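Local coordinates for protein type II restriction enzyme NlaIV (Neisseria lactamica, PDB 6QM2) that recognises the double-stranded DNA sequence 5'-GGNNCC-3' and cleaves it after the third nucleotide, leaving blunt ends with 5'-phosphates, at residues P74-L79 and L89-F94; A98-D103 and P174-S179; L126-D131 and K141-K146. One frame throughout, in Å; residues are numbered along the deposited sequence. Where two conformers were deposited one is given.

Contacts 1 and 3 belong to one mixed sheet, in which strand 88-95 of contact 1 runs parallel to its neighbour, strand 124-132 of contact 3. Contact 1 is buried and carries the polar chemistry: stacked carboxylates, waters and two metal ions beside a short hairpin. Contact 3 is partly buried, a longer antiparallel hairpin that pairs strand 124-132 with 138-147, the outermost strand of this sheet within the chain, and is mainly backbone bonds and apolar packing. Contact 2, also partly buried, joins two loops without a hydrogen bond between them, through prolines and aromatic rings. Phe94 of the first contact packs against Pro100 and Tyr178 of the second and Ile127 and Trp144 of the third.

Contact 1 (P74-L79 and L89-F94). With NA (sodium ion), chain B; K (potassium ion), chain C.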
loop_
_atom_site.group_PDB
_atom_site.type_symbol
_atom_site.label_atom_id
_atom_site.label_comp_id
_atom_site.label_asym_id
_atom_site.label_seq_id
_atom_site.Cartn_x
_atom_site.Cartn_y
_atom_site.Cartn_z
ATOM N N PRO A 74 -20.674 3.245 6.603
ATOM C CA PRO A 74 -20.469 3.909 7.899
ATOM C C PRO A 74 -21.245 3.210 9.032
ATOM O O PRO A 74 -22.176 2.445 8.752
ATOM C CB PRO A 74 -20.999 5.329 7.656
ATOM C CG PRO A 74 -21.979 5.185 6.543
ATOM C CD PRO A 74 -21.409 4.112 5.661
ATOM N N PRO A 75 -20.858 3.442 10.303
ATOM C CA PRO A 75 -19.769 4.270 10.817
ATOM C C PRO A 75 -18.495 3.454 11.058
ATOM O O PRO A 75 -18.446 2.275 10.705
ATOM C CB PRO A 75 -20.338 4.762 12.146
ATOM C CG PRO A 75 -21.156 3.606 12.627
ATOM C CD PRO A 75 -21.591 2.811 11.416
ATOM N N ASP A 76 -17.476 4.091 11.625
ATOM C CA ASP A 76 -16.261 3.402 12.069
ATOM C C ASP A 76 -16.339 3.097 13.560
ATOM O O ASP A 76 -15.967 2.001 13.990
ATOM C CB ASP A 76 -15.012 4.242 11.767
ATOM C CG ASP A 76 -14.749 4.395 10.271
ATOM O OD1 ASP A 76 -14.885 3.400 9.526
ATOM O OD2 ASP A 76 -14.390 5.517 9.844
ATOM N N PHE A 77 -16.811 4.067 14.342
ATOM C CA PHE A 77 -16.975 3.908 15.786
ATOM C C PHE A 77 -18.408 4.164 16.234
ATOM O O PHE A 77 -19.080 5.063 15.721
ATOM C CB PHE A 77 -16.055 4.868 16.530
ATOM C CG PHE A 77 -14.600 4.683 16.216
ATOM C CD1 PHE A 77 -13.929 3.539 16.639
ATOM C CD2 PHE A 77 -13.893 5.653 15.513
ATOM C CE1 PHE A 77 -12.584 3.362 16.360
ATOM C CE2 PHE A 77 -12.547 5.481 15.234
ATOM C CZ PHE A 77 -11.892 4.336 15.657
ATOM N N PHE A 78 -18.858 3.359 17.195
ATOM C CA PHE A 78 -20.109 3.588 17.914
ATOM C C PHE A 78 -19.774 4.198 19.277
ATOM O O PHE A 78 -19.298 3.491 20.161
ATOM C CB PHE A 78 -20.845 2.269 18.126
ATOM C CG PHE A 78 -21.249 1.580 16.857
ATOM C CD1 PHE A 78 -22.456 1.881 16.245
ATOM C CD2 PHE A 78 -20.442 0.603 16.292
ATOM C CE1 PHE A 78 -22.851 1.234 15.080
ATOM C CE2 PHE A 78 -20.829 -0.051 15.127
ATOM C CZ PHE A 78 -22.036 0.265 14.518
ATOM N N LEU A 79 -20.023 5.496 19.450
ATOM C CA LEU A 79 -19.679 6.189 20.708
ATOM C C LEU A 79 -20.638 5.912 21.888
ATOM O O LEU A 79 -20.348 6.301 23.025
ATOM C CB LEU A 79 -19.568 7.700 20.473
ATOM C CG LEU A 79 -18.538 8.136 19.428
ATOM C CD1 LEU A 79 -18.624 9.639 19.192
ATOM C CD2 LEU A 79 -17.131 7.732 19.854
ATOM N N LEU A 89 -19.716 7.661 14.583
ATOM C CA LEU A 89 -18.536 8.402 14.125
ATOM C C LEU A 89 -17.841 7.701 12.953
ATOM O O LEU A 89 -17.505 6.519 13.043
ATOM C CB LEU A 89 -17.552 8.560 15.284
ATOM C CG LEU A 89 -16.287 9.393 15.041
ATOM C CD1 LEU A 89 -16.632 10.819 14.634
ATOM C CD2 LEU A 89 -15.403 9.379 16.279
ATOM N N GLU A 90 -17.637 8.443 11.862
ATOM C CA GLU A 90 -16.825 8.004 10.719
ATOM C C GLU A 90 -15.556 8.860 10.699
ATOM O O GLU A 90 -15.638 10.089 10.764
ATOM C CB GLU A 90 -17.608 8.178 9.408
ATOM C CG GLU A 90 -16.889 7.713 8.136
ATOM C CD GLU A 90 -16.920 6.211 7.897
ATOM O OE1 GLU A 90 -17.467 5.463 8.730
ATOM O OE2 GLU A 90 -16.389 5.771 6.850
ATOM N N VAL A 91 -14.393 8.211 10.614
ATOM C CA VAL A 91 -13.113 8.910 10.477
ATOM C C VAL A 91 -12.670 8.880 9.020
ATOM O O VAL A 91 -12.670 7.820 8.390
ATOM C CB VAL A 91 -12.007 8.279 11.342
ATOM C CG1 VAL A 91 -10.695 9.052 11.193
ATOM C CG2 VAL A 91 -12.441 8.232 12.798
ATOM N N LYS A 92 -12.287 10.052 8.510
ATOM C CA LYS A 92 -11.781 10.217 7.147
ATOM C C LYS A 92 -10.479 11.006 7.160
ATOM O O LYS A 92 -10.278 11.886 8.001
ATOM C CB LYS A 92 -12.811 10.945 6.276
ATOM C CG LYS A 92 -14.088 10.162 6.013
ATOM C CD LYS A 92 -13.780 8.848 5.323
ATOM C CE LYS A 92 -14.997 8.223 4.679
ATOM N NZ LYS A 92 -14.548 7.086 3.838
ATOM N N ALA A 93 -9.595 10.676 6.222
ATOM C CA ALA A 93 -8.311 11.354 6.091
ATOM C C ALA A 93 -7.957 11.542 4.623
ATOM O O ALA A 93 -8.194 10.654 3.797
ATOM C CB ALA A 93 -7.225 10.569 6.804
ATOM N N PHE A 94 -7.406 12.713 4.310
ATOM C CA PHE A 94 -6.902 13.007 2.973
ATOM C C PHE A 94 -5.707 13.951 3.051
ATOM O O PHE A 94 -5.607 14.766 3.974
ATOM C CB PHE A 94 -8.008 13.599 2.088
ATOM C CG PHE A 94 -8.423 14.999 2.467
ATOM C CD1 PHE A 94 -9.229 15.225 3.573
ATOM C CD2 PHE A 94 -8.019 16.093 1.706
ATOM C CE1 PHE A 94 -9.620 16.512 3.921
ATOM C CE2 PHE A 94 -8.407 17.381 2.048
ATOM C CZ PHE A 94 -9.209 17.592 3.158
HETATM NA NA NA B . -18.532 0.560 8.907
HETATM K K K C . -17.041 4.075 4.083
HETATM O O HOH W 1 -13.316 5.524 7.440
HETATM O O HOH W 2 -16.701 2.978 7.324
HETATM O O HOH W 3 -16.059 0.767 9.352
HETATM O O HOH W 4 -16.609 3.602 1.025
#
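Two carboxylates lie stacked where residues 74-79 meet strand 89-94. The carboxylate planes of Asp76 and Glu90 are 22° apart, and Asp76 OD2 is 3.3 Å from Glu90 OE1. Such a meeting of like charges would tend to raise the proton affinity of the pair unless nearby cations offset it. Asp76 OD2 takes the N-H of Val91 on its anti lone pair, N to OD2 2.8 Å. One water lies within hydrogen-bonding distance of Asp76 OD2 and Val91 O, and a second of Asp76 OD1 and Glu90 OE2, with more acceptors around each than it can serve; a third joins Asp76 OD1 to the sodium ion. That sodium is held by Pro75 O at 2.5 Å, and Ser68 OG, Asn70 O and Met73 O complete the protein ligands. Glu90 OE2 faces the potassium ion at 3.3 Å, which Ile104 O also binds. CG of Glu90 is anti to its backbone N, and the bend at chi2 (79°) brings the carboxylate to Asp76.

Pro75-Asp76 and Glu90-Val91-Lys92 match the PD...ExK signature of the PDDEXK nuclease clan, in which these acidic residues and the lysine typically form the metal-dependent active site. Lys92 NZ makes a long ion pair with Glu90 OE2, 3.8 Å, and is hydrogen-bonded to Asp103 O.

The backbone sets the position of Asp76. A classic beta bulge places Asp76 and Phe77 together opposite Leu89, whose O accepts both N-H groups, from Phe77 N at 2.9 Å and 176°, and from Asp76 N at 2.8 Å. Leu89 N bonds back to Phe77 O, 2.9 Å, closing the antiparallel pair. On the Phe77-Leu89 side, Val91 CG2 touches the edge of the Phe77 ring, and Leu54 of helix 44-60 packs against Phe77, Leu89 and Val91.

Contact 2 (A98-D103 and P174-S179)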
loop_
_atom_site.group_PDB
_atom_site.type_symbol
_atom_site.label_atom_id
_atom_site.label_comp_id
_atom_site.label_asym_id
_atom_site.label_seq_id
_atom_site.Cartn_x
_atom_site.Cartn_y
_atom_site.Cartn_z
ATOM N N ALA A 98 -3.867 18.154 -2.013
ATOM C CA ALA A 98 -4.830 17.858 -3.082
ATOM C C ALA A 98 -6.268 17.800 -2.548
ATOM O O ALA A 98 -6.496 17.881 -1.341
ATOM C CB ALA A 98 -4.463 16.544 -3.755
ATOM N N SER A 99 -7.228 17.657 -3.464
ATOM C CA SER A 99 -8.652 17.527 -3.113
ATOM C C SER A 99 -8.944 16.209 -2.381
ATOM O O SER A 99 -8.150 15.270 -2.482
ATOM C CB SER A 99 -9.527 17.624 -4.369
ATOM O OG SER A 99 -9.507 18.939 -4.892
ATOM N N PRO A 100 -10.082 16.131 -1.647
ATOM C CA PRO A 100 -10.378 14.930 -0.847
ATOM C C PRO A 100 -10.492 13.629 -1.659
ATOM O O PRO A 100 -11.346 13.517 -2.542
ATOM C CB PRO A 100 -11.712 15.275 -0.169
ATOM C CG PRO A 100 -11.772 16.760 -0.174
ATOM C CD PRO A 100 -11.120 17.164 -1.457
ATOM N N GLY A 101 -9.621 12.668 -1.344
ATOM C CA GLY A 101 -9.529 11.401 -2.069
ATOM C C GLY A 101 -10.375 10.264 -1.523
ATOM O O GLY A 101 -10.449 9.199 -2.144
ATOM N N PHE A 102 -11.000 10.473 -0.363
ATOM C CA PHE A 102 -11.842 9.441 0.260
ATOM C C PHE A 102 -13.198 9.326 -0.428
ATOM O O PHE A 102 -13.635 10.242 -1.125
ATOM C CB PHE A 102 -12.015 9.672 1.778
ATOM C CG PHE A 102 -12.729 10.956 2.146
ATOM C CD1 PHE A 102 -14.124 11.025 2.156
ATOM C CD2 PHE A 102 -12.006 12.085 2.526
ATOM C CE1 PHE A 102 -14.772 12.200 2.506
ATOM C CE2 PHE A 102 -12.653 13.262 2.878
ATOM C CZ PHE A 102 -14.036 13.320 2.870
ATOM N N ASP A 103 -13.843 8.184 -0.219
ATOM C CA ASP A 103 -15.187 7.920 -0.719
ATOM C C ASP A 103 -16.177 7.962 0.443
ATOM O O ASP A 103 -15.815 7.680 1.583
ATOM C CB ASP A 103 -15.236 6.544 -1.392
ATOM C CG ASP A 103 -14.260 6.424 -2.553
ATOM O OD1 ASP A 103 -14.297 7.285 -3.461
ATOM O OD2 ASP A 103 -13.461 5.461 -2.556
ATOM N N PRO A 174 -17.085 12.926 -2.355
ATOM C CA PRO A 174 -17.202 14.191 -1.642
ATOM C C PRO A 174 -16.858 15.385 -2.516
ATOM O O PRO A 174 -16.111 15.249 -3.479
ATOM C CB PRO A 174 -16.176 14.050 -0.514
ATOM C CG PRO A 174 -15.128 13.167 -1.088
ATOM C CD PRO A 174 -15.851 12.206 -1.989
ATOM N N GLY A 175 -17.410 16.543 -2.168
ATOM C CA GLY A 175 -17.033 17.814 -2.776
ATOM C C GLY A 175 -15.922 18.489 -1.988
ATOM O O GLY A 175 -15.375 17.914 -1.045
ATOM N N VAL A 176 -15.588 19.710 -2.398
ATOM C CA VAL A 176 -14.594 20.538 -1.713
ATOM C C VAL A 176 -15.345 21.592 -0.897
ATOM O O VAL A 176 -15.564 22.724 -1.338
ATOM C CB VAL A 176 -13.598 21.177 -2.703
ATOM C CG1 VAL A 176 -12.531 21.957 -1.950
ATOM C CG2 VAL A 176 -12.954 20.101 -3.571
ATOM N N TRP A 177 -15.749 21.173 0.296
ATOM C CA TRP A 177 -16.544 21.981 1.227
ATOM C C TRP A 177 -15.759 23.154 1.832
ATOM O O TRP A 177 -16.332 24.209 2.110
ATOM C CB TRP A 177 -17.112 21.082 2.348
ATOM C CG TRP A 177 -16.065 20.542 3.293
ATOM C CD1 TRP A 177 -15.616 21.138 4.434
ATOM C CD2 TRP A 177 -15.324 19.315 3.163
ATOM N NE1 TRP A 177 -14.649 20.365 5.023
ATOM C CE2 TRP A 177 -14.448 19.240 4.267
ATOM C CE3 TRP A 177 -15.320 18.272 2.225
ATOM C CZ2 TRP A 177 -13.571 18.161 4.461
ATOM C CZ3 TRP A 177 -14.445 17.200 2.416
ATOM C CH2 TRP A 177 -13.586 17.155 3.528
ATOM N N TYR A 178 -14.455 22.951 2.033
ATOM C CA TYR A 178 -13.586 23.921 2.730
ATOM C C TYR A 178 -13.175 25.166 1.932
ATOM O O TYR A 178 -12.825 26.180 2.537
ATOM C CB TYR A 178 -12.321 23.236 3.300
ATOM C CG TYR A 178 -11.511 22.402 2.320
ATOM C CD1 TYR A 178 -10.693 23.003 1.360
ATOM C CD2 TYR A 178 -11.551 21.005 2.363
ATOM C CE1 TYR A 178 -9.951 22.240 0.466
ATOM C CE2 TYR A 178 -10.814 20.234 1.473
ATOM C CZ TYR A 178 -10.015 20.853 0.529
ATOM O OH TYR A 178 -9.283 20.092 -0.353
ATOM N N SER A 179 -13.222 25.086 0.600
ATOM C CA SER A 179 -12.746 26.163 -0.271
ATOM C C SER A 179 -13.583 27.435 -0.139
ATOM O O SER A 179 -14.811 27.386 -0.244
ATOM C CB SER A 179 -12.751 25.707 -1.734
ATOM O OG SER A 179 -14.056 25.356 -2.162
#
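No hydrogen bond spans residues 98-103 and 174-179; apolar contact joins these two irregular segments. Its clearest directional element is a CH-pi interaction: Pro174 CG sits over one face of the Phe102 ring, 4.1 Å from the ring centroid and 26° off the normal. Pro174 CB also meets the ring, reaching Phe102 CE1, while Pro174 CD lies beside the backbone O of Phe102. Phe102 holds its CG in the crowded position between its backbone N and carbonyl carbon (chi1 63°), which presents the ring to Pro174.

Aromatic contacts extend the packing. Trp177 CH2 comes to the edge of Phe102 in the plane of that ring, 3.9 Å from Phe102 CZ, and the two side chains cross at about a right angle. Trp177 has the same crowded first torsion (chi1 69°), turning the six-membered end of its indole toward both Phe102 and Pro100.

Proline and aliphatic contacts make up the rest. Pro100 serves several partners with different atoms: CB meets Pro174 CG, CG touches Trp177 CZ3 at 3.7 Å, and CD approaches Val176 CG2 at 4.1 Å. Pro100 and Tyr178 reach for each other tip to tip, with Tyr178 OH 3.6 Å from Pro100 CD.

Polar ties lie beyond this pair of segments. Arg173 NH1 forms a salt bridge with Asp103 OD1 and a hydrogen bond with Gly101 O, and Arg96 makes a cation-pi contact with Tyr178. Phe102 and Trp177 both rest on Ile127, and Trp177 meets Trp144 edge to face. The contact is plain packing of two loops through prolines and aromatic rings, laid against the Phe94 and Ile127 side of the mixed sheet that in PDDEXK nucleases forms the heart of the catalytic fold.

Contact 3 (L126-D131 and K141-K146); sequences LIFGYD and KDLWLK
Leu143 leads the packing between strands 126-131 and 141-146, an antiparallel hairpin at one edge of the mixed nuclease sheet. Its CB projects to the face shared with Leu126 and Phe128, and CG, anti to the backbone N (chi1 -168°), lies 4.1 Å from Leu126 CD1. Both methyls of Leu143 touch Leu126 CD1, and its CD1 in addition lies over one face of the Phe128 ring in a CH-pi contact, 3.5 Å from the ring centroid. That methyl is offset toward the rim, nearest Phe128 CD2. Phe13 of helix 9-18 also packs on Leu143.

On the other face, Ile127 and Trp144 form a hydrogen-bonded pair: Ile127 N reaches Trp144 O at 2.9 Å, and Trp144 N reaches Ile127 O at 3.0 Å. The six-membered ring of Trp144 reaches across the neighbouring strand: CE3 lies 4.0 Å from Ile127 CG2, and CZ3 comes near Gly129 N. Asp142 CB lies over one indole face, while its OD2 forms a salt bridge with Arg96. Lys141 and Asp142 both stand opposite Gly129 in a classic beta bulge; Gly129 O accepts from Asp142 N at 3.2 Å and, weakly, from Lys141 N. Backbone bonds thus fix the register, apolar packing dominates around Leu143 and between Ile127 and Trp144, and Arg96 meets the charge of Asp142 from outside, so cohesion across the pair owes little to charge.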
loop_
_atom_site.group_PDB
_atom_site.type_symbol
_atom_site.label_atom_id
_atom_site.label_comp_id
_atom_site.label_asym_id
_atom_site.label_seq_id
_atom_site.Cartn_x
_atom_site.Cartn_y
_atom_site.Cartn_z
ATOM N N LEU A 126 -15.505 12.862 11.250
ATOM C CA LEU A 126 -14.297 13.511 11.756
ATOM C C LEU A 126 -13.242 13.397 10.665
ATOM O O LEU A 126 -12.721 12.307 10.419
ATOM C CB LEU A 126 -13.818 12.850 13.053
ATOM C CG LEU A 126 -12.591 13.460 13.747
ATOM C CD1 LEU A 126 -12.887 14.864 14.251
ATOM C CD2 LEU A 126 -12.130 12.564 14.888
ATOM N N ILE A 127 -12.933 14.519 10.017
ATOM C CA ILE A 127 -12.076 14.528 8.827
ATOM C C ILE A 127 -10.716 15.174 9.116
ATOM O O ILE A 127 -10.652 16.356 9.439
ATOM C CB ILE A 127 -12.754 15.263 7.648
ATOM C CG1 ILE A 127 -14.185 14.744 7.436
ATOM C CG2 ILE A 127 -11.938 15.078 6.373
ATOM C CD1 ILE A 127 -14.990 15.530 6.423
ATOM N N PHE A 128 -9.642 14.396 8.969
ATOM C CA PHE A 128 -8.267 14.888 9.131
ATOM C C PHE A 128 -7.667 15.299 7.783
ATOM O O PHE A 128 -7.440 14.447 6.920
ATOM C CB PHE A 128 -7.370 13.802 9.737
ATOM C CG PHE A 128 -7.730 13.422 11.144
ATOM C CD1 PHE A 128 -8.777 12.543 11.396
ATOM C CD2 PHE A 128 -6.995 13.911 12.218
ATOM C CE1 PHE A 128 -9.100 12.179 12.695
ATOM C CE2 PHE A 128 -7.312 13.552 13.517
ATOM C CZ PHE A 128 -8.365 12.683 13.756
ATOM N N GLY A 129 -7.411 16.594 7.606
ATOM C CA GLY A 129 -6.628 17.089 6.469
ATOM C C GLY A 129 -5.150 17.065 6.820
ATOM O O GLY A 129 -4.644 18.015 7.415
ATOM N N TYR A 130 -4.461 15.983 6.455
ATOM C CA TYR A 130 -3.060 15.770 6.855
ATOM C C TYR A 130 -2.050 16.231 5.803
ATOM O O TYR A 130 -2.412 16.530 4.664
ATOM C CB TYR A 130 -2.813 14.301 7.229
ATOM C CG TYR A 130 -2.805 13.312 6.077
ATOM C CD1 TYR A 130 -1.646 13.079 5.339
ATOM C CD2 TYR A 130 -3.947 12.584 5.749
ATOM C CE1 TYR A 130 -1.631 12.167 4.292
ATOM C CE2 TYR A 130 -3.941 11.668 4.707
ATOM C CZ TYR A 130 -2.780 11.464 3.981
ATOM O OH TYR A 130 -2.766 10.557 2.948
ATOM N N ASP A 131 -0.782 16.280 6.214
ATOM C CA ASP A 131 0.343 16.642 5.340
ATOM C C ASP A 131 1.611 15.935 5.814
ATOM O O ASP A 131 1.864 15.873 7.018
ATOM C CB ASP A 131 0.556 18.163 5.355
ATOM C CG ASP A 131 1.613 18.627 4.355
ATOM O OD1 ASP A 131 2.821 18.417 4.606
ATOM O OD2 ASP A 131 1.233 19.227 3.327
ATOM N N LYS A 141 -2.976 19.563 9.262
ATOM C CA LYS A 141 -3.176 20.964 8.858
ATOM C C LYS A 141 -4.586 21.477 9.155
ATOM O O LYS A 141 -4.752 22.627 9.555
ATOM C CB LYS A 141 -2.847 21.164 7.371
ATOM C CG LYS A 141 -1.353 21.124 7.055
ATOM C CD LYS A 141 -1.052 21.569 5.627
ATOM C CE LYS A 141 -1.072 23.087 5.474
ATOM N NZ LYS A 141 -1.357 23.511 4.075
ATOM N N ASP A 142 -5.589 20.626 8.944
ATOM C CA ASP A 142 -6.988 20.952 9.240
ATOM C C ASP A 142 -7.698 19.777 9.916
ATOM O O ASP A 142 -7.306 18.619 9.752
ATOM C CB ASP A 142 -7.733 21.307 7.950
ATOM C CG ASP A 142 -7.363 22.677 7.409
ATOM O OD1 ASP A 142 -7.505 23.670 8.151
ATOM O OD2 ASP A 142 -6.955 22.764 6.229
ATOM N N LEU A 143 -8.738 20.098 10.685
ATOM C CA LEU A 143 -9.641 19.098 11.258
ATOM C C LEU A 143 -11.075 19.604 11.142
ATOM O O LEU A 143 -11.341 20.781 11.396
ATOM C CB LEU A 143 -9.293 18.814 12.722
ATOM C CG LEU A 143 -9.966 17.583 13.349
ATOM C CD1 LEU A 143 -9.378 16.290 12.800
ATOM C CD2 LEU A 143 -9.847 17.594 14.866
ATOM N N TRP A 144 -11.985 18.715 10.748
ATOM C CA TRP A 144 -13.403 19.047 10.598
ATOM C C TRP A 144 -14.294 18.006 11.262
ATOM O O TRP A 144 -13.924 16.832 11.359
ATOM C CB TRP A 144 -13.794 19.107 9.122
ATOM C CG TRP A 144 -13.145 20.180 8.308
ATOM C CD1 TRP A 144 -13.551 21.478 8.188
ATOM C CD2 TRP A 144 -12.006 20.034 7.451
ATOM N NE1 TRP A 144 -12.726 22.155 7.322
ATOM C CE2 TRP A 144 -11.768 21.294 6.856
ATOM C CE3 TRP A 144 -11.158 18.964 7.135
ATOM C CZ2 TRP A 144 -10.715 21.512 5.961
ATOM C CZ3 TRP A 144 -10.110 19.182 6.243
ATOM C CH2 TRP A 144 -9.901 20.446 5.665
ATOM N N LEU A 145 -15.464 18.458 11.714
ATOM C CA LEU A 145 -16.570 17.581 12.100
ATOM C C LEU A 145 -17.777 18.003 11.276
ATOM O O LEU A 145 -18.306 19.102 11.464
ATOM C CB LEU A 145 -16.871 17.686 13.598
ATOM C CG LEU A 145 -17.846 16.637 14.154
ATOM C CD1 LEU A 145 -17.223 15.246 14.158
ATOM C CD2 LEU A 145 -18.299 17.017 15.552
ATOM N N LYS A 146 -18.189 17.143 10.346
ATOM C CA LYS A 146 -19.242 17.474 9.384
ATOM C C LYS A 146 -20.237 16.323 9.229
ATOM O O LYS A 146 -19.928 15.174 9.555
ATOM C CB LYS A 146 -18.620 17.797 8.019
ATOM C CG LYS A 146 -17.671 18.994 7.998
ATOM C CD LYS A 146 -18.403 20.296 7.706
ATOM C CE LYS A 146 -17.653 21.499 8.257
ATOM N NZ LYS A 146 -18.331 22.771 7.892
#